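Local coordinates for protein SUMO-1 cysteine protease S273R (African swine fever virus pig/Kenya/KEN-50/1950, PDB 6LJ9) that probably acts as a cysteine protease that cleaves the viral polyprotein precursors pp220 and pp62 into core-shell proteins and dampens host innate immune responses, at residues 14-19 / 101-106. Numbering follows the deposited sequence.
Sequences CAEHIT and AIKYTK
His-17 and Lys-103 bring their backbones to 5.4 Å between CA atoms where a type I beta turn, Ala-15 to Ile-18, meets the last turn of helix 90-103; Ile-18 N closes the turn on Ala-15 O (3.1 Å). Ile-102 lays CG2 over one face of the His-17 imidazole, a CH-pi contact 3.8 Å from the ring centroid and 15° off its normal. The longer branch brings Ile-102 CD1 to 3.7 Å from His-17 CE1. With chi1 at 59°, His-17 CG lies between the backbone N and the carbonyl carbon, which presents the ring face to Ile-102; NE2 makes a weak hydrogen bond to Thr-74 O. The turn belongs to the loop between helices 3-6 and 27-32, which also carries the Cys-14–Cys-24 disulfide; the contact joins it to the end of helix 90-103 in this Ulp1-related C63 protease, away from the predicted active site. Beside the ring, the Lys-103 chain, extended as far as CE and bent at its last torsion, crosses Glu-16 at an angle, CD resting 3.9 Å from Glu-16 CB. Their charged ends stay apart, Glu-16 OE1 lying 5.3 Å from Lys-103 NZ, and the carboxylate instead forms a salt bridge through OE1 with Arg-241 of helix 232-244.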
ATOM      1  N   CYS B  14      10.829   0.367  18.069  1.00 31.62           N
ATOM      2  CA  CYS B  14       9.838   1.378  17.743  1.00 33.71           C
ATOM      3  C   CYS B  14       8.764   0.786  16.836  1.00 42.41           C
ATOM      4  O   CYS B  14       8.975  -0.220  16.155  1.00 39.59           O
ATOM      5  CB  CYS B  14      10.484   2.581  17.053  1.00 27.14           C
ATOM      6  SG  CYS B  14      11.916   3.315  17.880  1.00 58.80           S
ATOM      7  N   ALA B  15       7.595   1.424  16.837  1.00 46.34           N
ATOM      8  CA  ALA B  15       6.528   0.998  15.944  1.00 48.13           C
ATOM      9  C   ALA B  15       6.956   1.181  14.491  1.00 45.98           C
ATOM     10  O   ALA B  15       7.728   2.085  14.157  1.00 50.24           O
ATOM     11  CB  ALA B  15       5.244   1.779  16.223  1.00 36.65           C
ATOM     12  N   GLU B  16       6.447   0.302  13.624  1.00 44.66           N
ATOM     13  CA  GLU B  16       6.887   0.286  12.232  1.00 46.27           C
ATOM     14  C   GLU B  16       6.535   1.583  11.511  1.00 46.54           C
ATOM     15  O   GLU B  16       7.299   2.049  10.659  1.00 62.89           O
ATOM     16  CB  GLU B  16       6.276  -0.915  11.508  1.00 50.91           C
ATOM     17  CG  GLU B  16       6.557  -2.253  12.171  1.00 47.85           C
ATOM     18  CD  GLU B  16       7.504  -3.121  11.365  1.00 59.13           C
ATOM     19  OE1 GLU B  16       7.792  -2.768  10.202  1.00 65.09           O
ATOM     20  OE2 GLU B  16       7.959  -4.157  11.894  1.00 66.21           O
ATOM     21  N   HIS B  17       5.385   2.174  11.832  1.00 51.04           N
ATOM     22  CA  HIS B  17       4.954   3.407  11.185  1.00 61.69           C
ATOM     23  C   HIS B  17       5.650   4.646  11.735  1.00 63.53           C
ATOM     24  O   HIS B  17       5.402   5.747  11.227  1.00 62.01           O
ATOM     25  CB  HIS B  17       3.438   3.576  11.315  1.00 57.57           C
ATOM     26  CG  HIS B  17       2.953   3.618  12.731  1.00 55.47           C
ATOM     27  ND1 HIS B  17       2.749   2.481  13.483  1.00 49.62           N
ATOM     28  CD2 HIS B  17       2.622   4.661  13.529  1.00 51.08           C
ATOM     29  CE1 HIS B  17       2.316   2.821  14.683  1.00 51.17           C
ATOM     30  NE2 HIS B  17       2.231   4.137  14.738  1.00 54.09           N
ATOM     31  N   ILE B  18       6.497   4.504  12.748  1.00 72.60           N
ATOM     32  CA  ILE B  18       7.207   5.644  13.318  1.00 78.73           C
ATOM     33  C   ILE B  18       8.365   6.011  12.397  1.00 75.43           C
ATOM     34  O   ILE B  18       9.221   5.172  12.094  1.00 68.73           O
ATOM     35  CB  ILE B  18       7.704   5.335  14.737  1.00 86.36           C
ATOM     36  CG1 ILE B  18       6.520   5.095  15.675  1.00 84.99           C
ATOM     37  CG2 ILE B  18       8.580   6.466  15.253  1.00 86.63           C
ATOM     38  CD1 ILE B  18       5.501   6.212  15.674  1.00 79.93           C
ATOM     39  N   THR B  19       8.394   7.270  11.956  1.00 88.55           N
ATOM     40  CA  THR B  19       9.420   7.718  11.021  1.00101.02           C
ATOM     41  C   THR B  19      10.724   8.081  11.725  1.00 96.96           C
ATOM     42  O   THR B  19      11.795   7.996  11.115  1.00 93.55           O
ATOM     43  CB  THR B  19       8.897   8.914  10.216  1.00108.57           C
ATOM     44  OG1 THR B  19       7.645   8.569   9.611  1.00108.53           O
ATOM     45  CG2 THR B  19       9.880   9.311   9.121  1.00108.83           C
ATOM     46  N   ALA B 101      -1.497  -3.507  10.600  1.00 17.50           N
ATOM     47  CA  ALA B 101      -2.602  -2.883   9.881  1.00 25.12           C
ATOM     48  C   ALA B 101      -2.471  -1.367   9.825  1.00 29.56           C
ATOM     49  O   ALA B 101      -3.095  -0.736   8.966  1.00 21.87           O
ATOM     50  CB  ALA B 101      -3.932  -3.273  10.524  1.00 17.91           C
ATOM     51  N   ILE B 102      -1.680  -0.773  10.721  1.00 29.68           N
ATOM     52  CA  ILE B 102      -1.403   0.658  10.641  1.00 27.22           C
ATOM     53  C   ILE B 102      -0.530   0.957   9.429  1.00 19.66           C
ATOM     54  O   ILE B 102      -0.820   1.862   8.638  1.00 45.18           O
ATOM     55  CB  ILE B 102      -0.739   1.150  11.940  1.00 30.24           C
ATOM     56  CG1 ILE B 102      -1.512   0.662  13.165  1.00 28.89           C
ATOM     57  CG2 ILE B 102      -0.634   2.667  11.944  1.00 24.59           C
ATOM     58  CD1 ILE B 102      -0.819   0.958  14.477  1.00 38.91           C
ATOM     59  N   LYS B 103       0.555   0.197   9.268  1.00 19.12           N
ATOM     60  CA  LYS B 103       1.506   0.447   8.191  1.00 27.83           C
ATOM     61  C   LYS B 103       0.968  -0.033   6.847  1.00 23.80           C
ATOM     62  O   LYS B 103       1.041   0.690   5.848  1.00 29.66           O
ATOM     63  CB  LYS B 103       2.839  -0.228   8.522  1.00 36.08           C
ATOM     64  CG  LYS B 103       3.805  -0.356   7.359  1.00 37.40           C
ATOM     65  CD  LYS B 103       5.103  -1.003   7.818  1.00 44.72           C
ATOM     66  CE  LYS B 103       5.935  -1.481   6.642  1.00 42.69           C
ATOM     67  NZ  LYS B 103       6.266  -0.375   5.704  1.00 54.50           N
ATOM     68  N   TYR B 104       0.425  -1.246   6.808  1.00 27.66           N
ATOM     69  CA  TYR B 104      -0.188  -1.796   5.601  1.00 18.44           C
ATOM     70  C   TYR B 104      -1.675  -1.463   5.644  1.00 25.55           C
ATOM     71  O   TYR B 104      -2.469  -2.183   6.254  1.00 19.49           O
ATOM     72  CB  TYR B 104       0.063  -3.297   5.510  1.00 15.69           C
ATOM     73  CG  TYR B 104       1.531  -3.662   5.492  1.00 23.00           C
ATOM     74  CD1 TYR B 104       2.259  -3.621   4.311  1.00 15.87           C
ATOM     75  CD2 TYR B 104       2.190  -4.041   6.656  1.00 23.11           C
ATOM     76  CE1 TYR B 104       3.601  -3.950   4.287  1.00 16.48           C
ATOM     77  CE2 TYR B 104       3.533  -4.373   6.641  1.00 23.31           C
ATOM     78  CZ  TYR B 104       4.233  -4.326   5.454  1.00 28.14           C
ATOM     79  OH  TYR B 104       5.570  -4.655   5.435  1.00 31.07           O
ATOM     80  N   THR B 105      -2.052  -0.363   4.990  1.00 23.37           N
ATOM     81  CA  THR B 105      -3.399   0.184   5.098  1.00 26.84           C
ATOM     82  C   THR B 105      -4.432  -0.566   4.266  1.00 30.24           C
ATOM     83  O   THR B 105      -5.623  -0.252   4.363  1.00 21.97           O
ATOM     84  CB  THR B 105      -3.399   1.662   4.699  1.00 25.68           C
ATOM     85  OG1 THR B 105      -2.965   1.791   3.339  1.00 34.31           O
ATOM     86  CG2 THR B 105      -2.460   2.454   5.600  1.00 30.24           C
ATOM     87  N   LYS B 106      -4.016  -1.534   3.448  1.00 28.22           N
ATOM     88  CA  LYS B 106      -4.943  -2.403   2.731  1.00 23.30           C
ATOM     89  C   LYS B 106      -4.928  -3.824   3.281  1.00 26.75           C
ATOM     90  O   LYS B 106      -5.276  -4.768   2.565  1.00 30.41           O
ATOM     91  CB  LYS B 106      -4.630  -2.406   1.233  1.00 24.48           C
ATOM     92  CG  LYS B 106      -4.864  -1.070   0.543  1.00 35.98           C
ATOM     93  CD  LYS B 106      -4.864  -1.220  -0.972  1.00 48.31           C
ATOM     94  CE  LYS B 106      -5.104   0.114  -1.665  1.00 47.61           C
ATOM     95  NZ  LYS B 106      -3.981   1.069  -1.450  1.00 48.24           N
TER